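Local coordinates for amphoterin-induced protein 1 (Mus musculus, PDB 2XOT), which promotes the growth and fasciculation of neurites as a cell-surface adhesion protein that dimerises through its leucine-rich repeats, at residues Q184-Y195 against L210-S221. Numbering follows the deposited sequence.
Sequences QKLPAWVKNGLY and LFSHWQYRQLSS
With CG of Lys191 anti to its carbonyl carbon (chi1 -59°) and the chain extended beyond, its methylenes run across one face of the Trp214 indole. Lys191 CB makes a CH-pi contact 3.9 Å from the centroid of the six-membered ring of Trp214, and Lys191 CD lies 3.6 Å from Trp214 NE1. Leu219 CD1 shares this face, Leu210 CG lies against the opposite one, toward the rim, and Leu194 CD2 meets the ring edge at CH2. Past the indole, Lys191 NZ donates to Gln184 O (3.0 Å) from above the carbonyl plane. A water in the plane of the indole accepts from Trp214 NE1 (2.9 Å) and Lys191 NZ and donates to Gln184 OE1. A leucine in place of Trp214 would probably strip the lysine methylenes of their flat support and cost the water its indole N-H. Ser221 OG donates to Lys191 O (2.8 Å), which Leu194 N grips from the other face of its plane; Ser221 N adds a weak bond to Asn192 O. In this C-terminal cap of the leucine-rich repeats, helices 205-216 and 220-223 pack against helix 188-191 and strand 194-195, the last of the repeat sheet, parallel to strand 167-169, while Arg217 reaches Asp269 and Glu327 of the immunoglobulin domain.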
ATOM      1  N   GLN B 184      29.043  -7.582  -2.515  1.00 30.46           N
ATOM      2  CA  GLN B 184      29.018  -9.039  -2.631  1.00 31.10           C
ATOM      3  C   GLN B 184      28.486  -9.724  -1.366  1.00 30.68           C
ATOM      4  O   GLN B 184      27.856 -10.761  -1.435  1.00 29.86           O
ATOM      5  CB  GLN B 184      30.419  -9.583  -2.945  1.00 31.88           C
ATOM      6  CG  GLN B 184      30.413 -10.760  -3.960  1.00 36.37           C
ATOM      7  CD  GLN B 184      29.836 -12.089  -3.437  1.00 40.79           C
ATOM      8  OE1 GLN B 184      29.013 -12.734  -4.107  1.00 43.46           O
ATOM      9  NE2 GLN B 184      30.298 -12.523  -2.262  1.00 43.48           N
ATOM     10  N   LYS B 185      28.747  -9.133  -0.214  1.00 30.38           N
ATOM     11  CA  LYS B 185      28.320  -9.676   1.070  1.00 30.45           C
ATOM     12  C   LYS B 185      26.852  -9.485   1.373  1.00 29.88           C
ATOM     13  O   LYS B 185      26.320 -10.125   2.293  1.00 30.59           O
ATOM     14  CB  LYS B 185      29.136  -9.026   2.189  1.00 30.29           C
ATOM     15  CG  LYS B 185      30.524  -9.558   2.261  1.00 31.82           C
ATOM     16  CD  LYS B 185      31.475  -8.638   3.013  1.00 32.72           C
ATOM     17  CE  LYS B 185      32.867  -9.283   3.027  1.00 35.46           C
ATOM     18  NZ  LYS B 185      33.962  -8.360   3.428  1.00 36.37           N
ATOM     19  N   LEU B 186      26.181  -8.620   0.617  1.00 29.16           N
ATOM     20  CA  LEU B 186      24.781  -8.304   0.894  1.00 29.32           C
ATOM     21  C   LEU B 186      23.906  -9.517   0.601  1.00 28.37           C
ATOM     22  O   LEU B 186      24.229 -10.313  -0.259  1.00 28.79           O
ATOM     23  CB  LEU B 186      24.284  -7.124   0.048  1.00 29.32           C
ATOM     24  CG  LEU B 186      24.515  -5.657   0.440  1.00 31.34           C
ATOM     25  CD1 LEU B 186      25.678  -5.501   1.363  1.00 31.87           C
ATOM     26  CD2 LEU B 186      24.676  -4.778  -0.829  1.00 29.40           C
ATOM     27  N   PRO B 187      22.786  -9.643   1.313  1.00 28.05           N
ATOM     28  CA  PRO B 187      21.810 -10.659   0.957  1.00 27.88           C
ATOM     29  C   PRO B 187      21.161 -10.313  -0.387  1.00 27.13           C
ATOM     30  O   PRO B 187      20.956  -9.148  -0.688  1.00 26.85           O
ATOM     31  CB  PRO B 187      20.790 -10.607   2.100  1.00 27.41           C
ATOM     32  CG  PRO B 187      21.007  -9.334   2.776  1.00 28.29           C
ATOM     33  CD  PRO B 187      22.362  -8.824   2.457  1.00 27.95           C
ATOM     34  N   ALA B 188      20.874 -11.338  -1.174  1.00 27.08           N
ATOM     35  CA  ALA B 188      20.315 -11.196  -2.510  1.00 26.95           C
ATOM     36  C   ALA B 188      19.026 -10.406  -2.537  1.00 27.06           C
ATOM     37  O   ALA B 188      18.744  -9.776  -3.534  1.00 27.41           O
ATOM     38  CB  ALA B 188      20.102 -12.577  -3.133  1.00 27.36           C
ATOM     39  N   TRP B 189      18.251 -10.418  -1.450  1.00 26.80           N
ATOM     40  CA  TRP B 189      17.040  -9.576  -1.362  1.00 26.71           C
ATOM     41  C   TRP B 189      17.311  -8.079  -1.321  1.00 26.70           C
ATOM     42  O   TRP B 189      16.446  -7.290  -1.712  1.00 28.02           O
ATOM     43  CB  TRP B 189      16.115  -9.974  -0.190  1.00 26.51           C
ATOM     44  CG  TRP B 189      16.603  -9.759   1.215  1.00 26.84           C
ATOM     45  CD1 TRP B 189      17.124 -10.718   2.064  1.00 26.63           C
ATOM     46  CD2 TRP B 189      16.526  -8.546   1.992  1.00 25.67           C
ATOM     47  NE1 TRP B 189      17.403 -10.166   3.280  1.00 25.32           N
ATOM     48  CE2 TRP B 189      17.052  -8.839   3.272  1.00 27.53           C
ATOM     49  CE3 TRP B 189      16.088  -7.246   1.723  1.00 26.91           C
ATOM     50  CZ2 TRP B 189      17.146  -7.871   4.285  1.00 26.75           C
ATOM     51  CZ3 TRP B 189      16.177  -6.286   2.723  1.00 26.74           C
ATOM     52  CH2 TRP B 189      16.709  -6.600   3.985  1.00 27.24           C
ATOM     53  N   VAL B 190      18.498  -7.690  -0.861  1.00 25.50           N
ATOM     54  CA  VAL B 190      18.931  -6.306  -0.973  1.00 24.76           C
ATOM     55  C   VAL B 190      19.451  -6.055  -2.398  1.00 23.67           C
ATOM     56  O   VAL B 190      19.062  -5.091  -3.045  1.00 22.71           O
ATOM     57  CB  VAL B 190      19.965  -5.950   0.090  1.00 24.69           C
ATOM     58  CG1 VAL B 190      20.487  -4.540  -0.130  1.00 24.51           C
ATOM     59  CG2 VAL B 190      19.326  -6.058   1.495  1.00 25.05           C
ATOM     60  N   LYS B 191      20.278  -6.955  -2.904  1.00 23.17           N
ATOM     61  CA  LYS B 191      20.861  -6.778  -4.233  1.00 22.68           C
ATOM     62  C   LYS B 191      19.770  -6.708  -5.283  1.00 23.26           C
ATOM     63  O   LYS B 191      19.931  -6.039  -6.321  1.00 23.66           O
ATOM     64  CB  LYS B 191      21.835  -7.923  -4.581  1.00 23.30           C
ATOM     65  CG  LYS B 191      23.029  -8.154  -3.658  1.00 22.15           C
ATOM     66  CD  LYS B 191      23.658  -9.575  -3.887  1.00 21.58           C
ATOM     67  CE  LYS B 191      25.007  -9.715  -3.231  1.00 22.29           C
ATOM     68  NZ  LYS B 191      25.593 -11.097  -3.334  1.00 20.48           N
ATOM     69  N   ASN B 192      18.677  -7.441  -5.055  1.00 22.88           N
ATOM     70  CA  ASN B 192      17.569  -7.500  -6.001  1.00 23.20           C
ATOM     71  C   ASN B 192      16.975  -6.111  -6.323  1.00 23.25           C
ATOM     72  O   ASN B 192      16.468  -5.883  -7.419  1.00 23.20           O
ATOM     73  CB  ASN B 192      16.477  -8.400  -5.450  1.00 22.78           C
ATOM     74  CG  ASN B 192      15.400  -8.688  -6.443  1.00 23.13           C
ATOM     75  OD1 ASN B 192      14.266  -8.251  -6.276  1.00 27.62           O
ATOM     76  ND2 ASN B 192      15.717  -9.470  -7.444  1.00 18.54           N
ATOM     77  N   GLY B 193      17.029  -5.196  -5.356  1.00 23.86           N
ATOM     78  CA  GLY B 193      16.538  -3.823  -5.547  1.00 23.34           C
ATOM     79  C   GLY B 193      17.588  -2.735  -5.490  1.00 23.30           C
ATOM     80  O   GLY B 193      17.262  -1.600  -5.204  1.00 23.41           O
ATOM     81  N   LEU B 194      18.843  -3.072  -5.758  1.00 23.67           N
ATOM     82  CA  LEU B 194      19.917  -2.098  -5.783  1.00 24.32           C
ATOM     83  C   LEU B 194      20.195  -1.724  -7.231  1.00 23.89           C
ATOM     84  O   LEU B 194      20.837  -2.495  -7.960  1.00 24.49           O
ATOM     85  CB  LEU B 194      21.179  -2.686  -5.147  1.00 24.46           C
ATOM     86  CG  LEU B 194      22.379  -1.757  -5.058  1.00 26.69           C
ATOM     87  CD1 LEU B 194      21.956  -0.420  -4.362  1.00 28.68           C
ATOM     88  CD2 LEU B 194      23.541  -2.475  -4.320  1.00 25.63           C
ATOM     89  N   TYR B 195      19.699  -0.558  -7.647  1.00 23.06           N
ATOM     90  CA  TYR B 195      19.737  -0.142  -9.046  1.00 22.83           C
ATOM     91  C   TYR B 195      20.926   0.803  -9.285  1.00 22.48           C
ATOM     92  O   TYR B 195      21.030   1.870  -8.679  1.00 22.44           O
ATOM     93  CB  TYR B 195      18.401   0.487  -9.503  1.00 23.26           C
ATOM     94  CG  TYR B 195      17.166  -0.415  -9.423  1.00 24.14           C
ATOM     95  CD1 TYR B 195      16.837  -1.285 -10.464  1.00 27.36           C
ATOM     96  CD2 TYR B 195      16.316  -0.379  -8.340  1.00 24.90           C
ATOM     97  CE1 TYR B 195      15.714  -2.097 -10.408  1.00 27.44           C
ATOM     98  CE2 TYR B 195      15.198  -1.211  -8.269  1.00 27.14           C
ATOM     99  CZ  TYR B 195      14.905  -2.067  -9.299  1.00 26.42           C
ATOM    100  OH  TYR B 195      13.794  -2.871  -9.241  1.00 25.15           O
ATOM    101  N   LEU B 210      30.675  -9.254 -10.305  1.00 25.96           N
ATOM    102  CA  LEU B 210      29.535  -8.941  -9.459  1.00 24.75           C
ATOM    103  C   LEU B 210      28.238  -9.032 -10.260  1.00 23.91           C
ATOM    104  O   LEU B 210      27.335  -9.766  -9.901  1.00 23.34           O
ATOM    105  CB  LEU B 210      29.688  -7.546  -8.838  1.00 24.48           C
ATOM    106  CG  LEU B 210      28.539  -7.152  -7.886  1.00 25.25           C
ATOM    107  CD1 LEU B 210      28.753  -7.695  -6.431  1.00 24.38           C
ATOM    108  CD2 LEU B 210      28.332  -5.647  -7.879  1.00 25.72           C
ATOM    109  N   PHE B 211      28.149  -8.270 -11.340  1.00 23.86           N
ATOM    110  CA  PHE B 211      26.930  -8.202 -12.126  1.00 24.13           C
ATOM    111  C   PHE B 211      26.643  -9.533 -12.847  1.00 25.13           C
ATOM    112  O   PHE B 211      25.486  -9.880 -13.092  1.00 25.77           O
ATOM    113  CB  PHE B 211      27.005  -7.010 -13.088  1.00 24.32           C
ATOM    114  CG  PHE B 211      26.765  -5.679 -12.408  1.00 24.00           C
ATOM    115  CD1 PHE B 211      25.493  -5.308 -12.024  1.00 24.93           C
ATOM    116  CD2 PHE B 211      27.808  -4.833 -12.099  1.00 24.56           C
ATOM    117  CE1 PHE B 211      25.265  -4.117 -11.349  1.00 24.70           C
ATOM    118  CE2 PHE B 211      27.565  -3.623 -11.437  1.00 24.02           C
ATOM    119  CZ  PHE B 211      26.304  -3.273 -11.076  1.00 22.16           C
ATOM    120  N   SER B 212      27.702 -10.269 -13.177  1.00 25.78           N
ATOM    121  CA  SER B 212      27.569 -11.596 -13.782  1.00 27.19           C
ATOM    122  C   SER B 212      26.851 -12.546 -12.819  1.00 26.83           C
ATOM    123  O   SER B 212      25.929 -13.245 -13.201  1.00 27.96           O
ATOM    124  CB  SER B 212      28.953 -12.143 -14.156  1.00 27.61           C
ATOM    125  OG  SER B 212      28.872 -13.471 -14.653  1.00 30.40           O
ATOM    126  N   HIS B 213      27.249 -12.534 -11.557  1.00 26.84           N
ATOM    127  CA  HIS B 213      26.539 -13.277 -10.548  1.00 26.57           C
ATOM    128  C   HIS B 213      25.070 -12.843 -10.447  1.00 26.43           C
ATOM    129  O   HIS B 213      24.169 -13.680 -10.510  1.00 25.02           O
ATOM    130  CB  HIS B 213      27.240 -13.147  -9.190  1.00 27.78           C
ATOM    131  CG  HIS B 213      26.501 -13.823  -8.080  1.00 28.55           C
ATOM    132  ND1 HIS B 213      26.193 -15.162  -8.118  1.00 29.85           N
ATOM    133  CD2 HIS B 213      25.968 -13.342  -6.934  1.00 29.20           C
ATOM    134  CE1 HIS B 213      25.509 -15.482  -7.037  1.00 30.88           C
ATOM    135  NE2 HIS B 213      25.364 -14.396  -6.296  1.00 31.78           N
ATOM    136  N   TRP B 214      24.829 -11.534 -10.331  1.00 25.89           N
ATOM    137  CA  TRP B 214      23.473 -11.012 -10.198  1.00 25.97           C
ATOM    138  C   TRP B 214      22.597 -11.403 -11.376  1.00 26.69           C
ATOM    139  O   TRP B 214      21.396 -11.684 -11.216  1.00 27.34           O
ATOM    140  CB  TRP B 214      23.496  -9.483 -10.063  1.00 25.84           C
ATOM    141  CG  TRP B 214      24.138  -8.964  -8.804  1.00 25.06           C
ATOM    142  CD1 TRP B 214      25.015  -9.605  -7.984  1.00 26.48           C
ATOM    143  CD2 TRP B 214      23.977  -7.657  -8.263  1.00 25.57           C
ATOM    144  NE1 TRP B 214      25.393  -8.777  -6.950  1.00 25.67           N
ATOM    145  CE2 TRP B 214      24.765  -7.577  -7.104  1.00 26.25           C
ATOM    146  CE3 TRP B 214      23.229  -6.546  -8.643  1.00 26.49           C
ATOM    147  CZ2 TRP B 214      24.826  -6.432  -6.320  1.00 26.60           C
ATOM    148  CZ3 TRP B 214      23.299  -5.409  -7.870  1.00 26.02           C
ATOM    149  CH2 TRP B 214      24.091  -5.362  -6.726  1.00 25.81           C
ATOM    150  N   GLN B 215      23.197 -11.434 -12.563  1.00 27.53           N
ATOM    151  CA  GLN B 215      22.499 -11.876 -13.768  1.00 28.71           C
ATOM    152  C   GLN B 215      22.130 -13.376 -13.741  1.00 29.31           C
ATOM    153  O   GLN B 215      21.008 -13.763 -14.075  1.00 29.13           O
ATOM    154  CB  GLN B 215      23.362 -11.587 -14.993  1.00 28.61           C
ATOM    155  CG  GLN B 215      22.631 -11.801 -16.295  1.00 29.51           C
ATOM    156  CD  GLN B 215      23.531 -11.685 -17.492  1.00 29.01           C
ATOM    157  OE1 GLN B 215      24.594 -12.290 -17.540  1.00 29.47           O
ATOM    158  NE2 GLN B 215      23.112 -10.888 -18.466  1.00 30.35           N
ATOM    159  N   TYR B 216      23.085 -14.212 -13.351  1.00 30.36           N
ATOM    160  CA  TYR B 216      22.833 -15.642 -13.188  1.00 31.63           C
ATOM    161  C   TYR B 216      21.686 -15.877 -12.178  1.00 31.31           C
ATOM    162  O   TYR B 216      20.849 -16.744 -12.369  1.00 30.90           O
ATOM    163  CB  TYR B 216      24.122 -16.354 -12.741  1.00 33.03           C
ATOM    164  CG  TYR B 216      23.907 -17.753 -12.186  1.00 34.82           C
ATOM    165  CD1 TYR B 216      23.752 -18.846 -13.026  1.00 36.40           C
ATOM    166  CD2 TYR B 216      23.865 -17.974 -10.816  1.00 36.10           C
ATOM    167  CE1 TYR B 216      23.555 -20.134 -12.515  1.00 36.98           C
ATOM    168  CE2 TYR B 216      23.671 -19.260 -10.287  1.00 38.11           C
ATOM    169  CZ  TYR B 216      23.511 -20.330 -11.144  1.00 37.40           C
ATOM    170  OH  TYR B 216      23.322 -21.594 -10.618  1.00 38.60           O
ATOM    171  N   ARG B 217      21.641 -15.062 -11.129  1.00 30.42           N
ATOM    172  CA  ARG B 217      20.591 -15.139 -10.114  1.00 30.06           C
ATOM    173  C   ARG B 217      19.260 -14.536 -10.559  1.00 29.85           C
ATOM    174  O   ARG B 217      18.263 -14.613  -9.827  1.00 30.21           O
ATOM    175  CB  ARG B 217      21.065 -14.461  -8.829  1.00 30.25           C
ATOM    176  CG  ARG B 217      22.186 -15.220  -8.088  1.00 30.68           C
ATOM    177  CD  ARG B 217      21.666 -16.479  -7.399  1.00 30.73           C
ATOM    178  NE  ARG B 217      20.352 -16.222  -6.807  1.00 32.74           N
ATOM    179  CZ  ARG B 217      20.115 -15.869  -5.540  1.00 30.55           C
ATOM    180  NH1 ARG B 217      21.096 -15.784  -4.659  1.00 30.43           N
ATOM    181  NH2 ARG B 217      18.863 -15.653  -5.156  1.00 29.93           N
ATOM    182  N   GLN B 218      19.240 -13.939 -11.752  1.00 29.03           N
ATOM    183  CA  GLN B 218      18.057 -13.301 -12.296  1.00 29.11           C
ATOM    184  C   GLN B 218      17.467 -12.242 -11.380  1.00 27.88           C
ATOM    185  O   GLN B 218      16.253 -12.109 -11.272  1.00 28.01           O
ATOM    186  CB  GLN B 218      17.016 -14.354 -12.702  1.00 29.16           C
ATOM    187  CG  GLN B 218      17.432 -15.098 -13.956  1.00 30.66           C
ATOM    188  CD  GLN B 218      16.368 -16.072 -14.420  1.00 32.53           C
ATOM    189  OE1 GLN B 218      16.141 -17.101 -13.795  1.00 37.86           O
ATOM    190  NE2 GLN B 218      15.694 -15.734 -15.510  1.00 38.00           N
ATOM    191  N   LEU B 219      18.345 -11.462 -10.753  1.00 26.96           N
ATOM    192  CA  LEU B 219      17.934 -10.338  -9.928  1.00 26.26           C
ATOM    193  C   LEU B 219      17.350  -9.244 -10.828  1.00 25.87           C
ATOM    194  O   LEU B 219      17.899  -8.955 -11.884  1.00 24.74           O
ATOM    195  CB  LEU B 219      19.127  -9.788  -9.144  1.00 25.84           C
ATOM    196  CG  LEU B 219      19.871 -10.762  -8.229  1.00 25.87           C
ATOM    197  CD1 LEU B 219      20.946 -10.024  -7.447  1.00 26.27           C
ATOM    198  CD2 LEU B 219      18.936 -11.543  -7.278  1.00 27.15           C
ATOM    199  N   SER B 220      16.243  -8.651 -10.392  1.00 25.93           N
ATOM    200  CA  SER B 220      15.502  -7.656 -11.178  1.00 26.54           C
ATOM    201  C   SER B 220      16.318  -6.450 -11.504  1.00 26.69           C
ATOM    202  O   SER B 220      16.191  -5.892 -12.585  1.00 26.51           O
ATOM    203  CB  SER B 220      14.283  -7.194 -10.412  1.00 26.64           C
ATOM    204  OG  SER B 220      13.508  -8.312 -10.073  1.00 26.80           O
ATOM    205  N   SER B 221      17.160  -6.048 -10.552  1.00 27.55           N
ATOM    206  CA  SER B 221      18.048  -4.893 -10.727  1.00 28.03           C
ATOM    207  C   SER B 221      18.934  -5.047 -11.982  1.00 28.14           C
ATOM    208  O   SER B 221      19.310  -4.057 -12.610  1.00 28.94           O
ATOM    209  CB  SER B 221      18.903  -4.686  -9.461  1.00 27.29           C
ATOM    210  OG  SER B 221      19.687  -5.831  -9.138  1.00 27.40           O
TER
HETATM  211  O   HOH W   1      27.031 -10.840  -5.658  1.00 28.82           O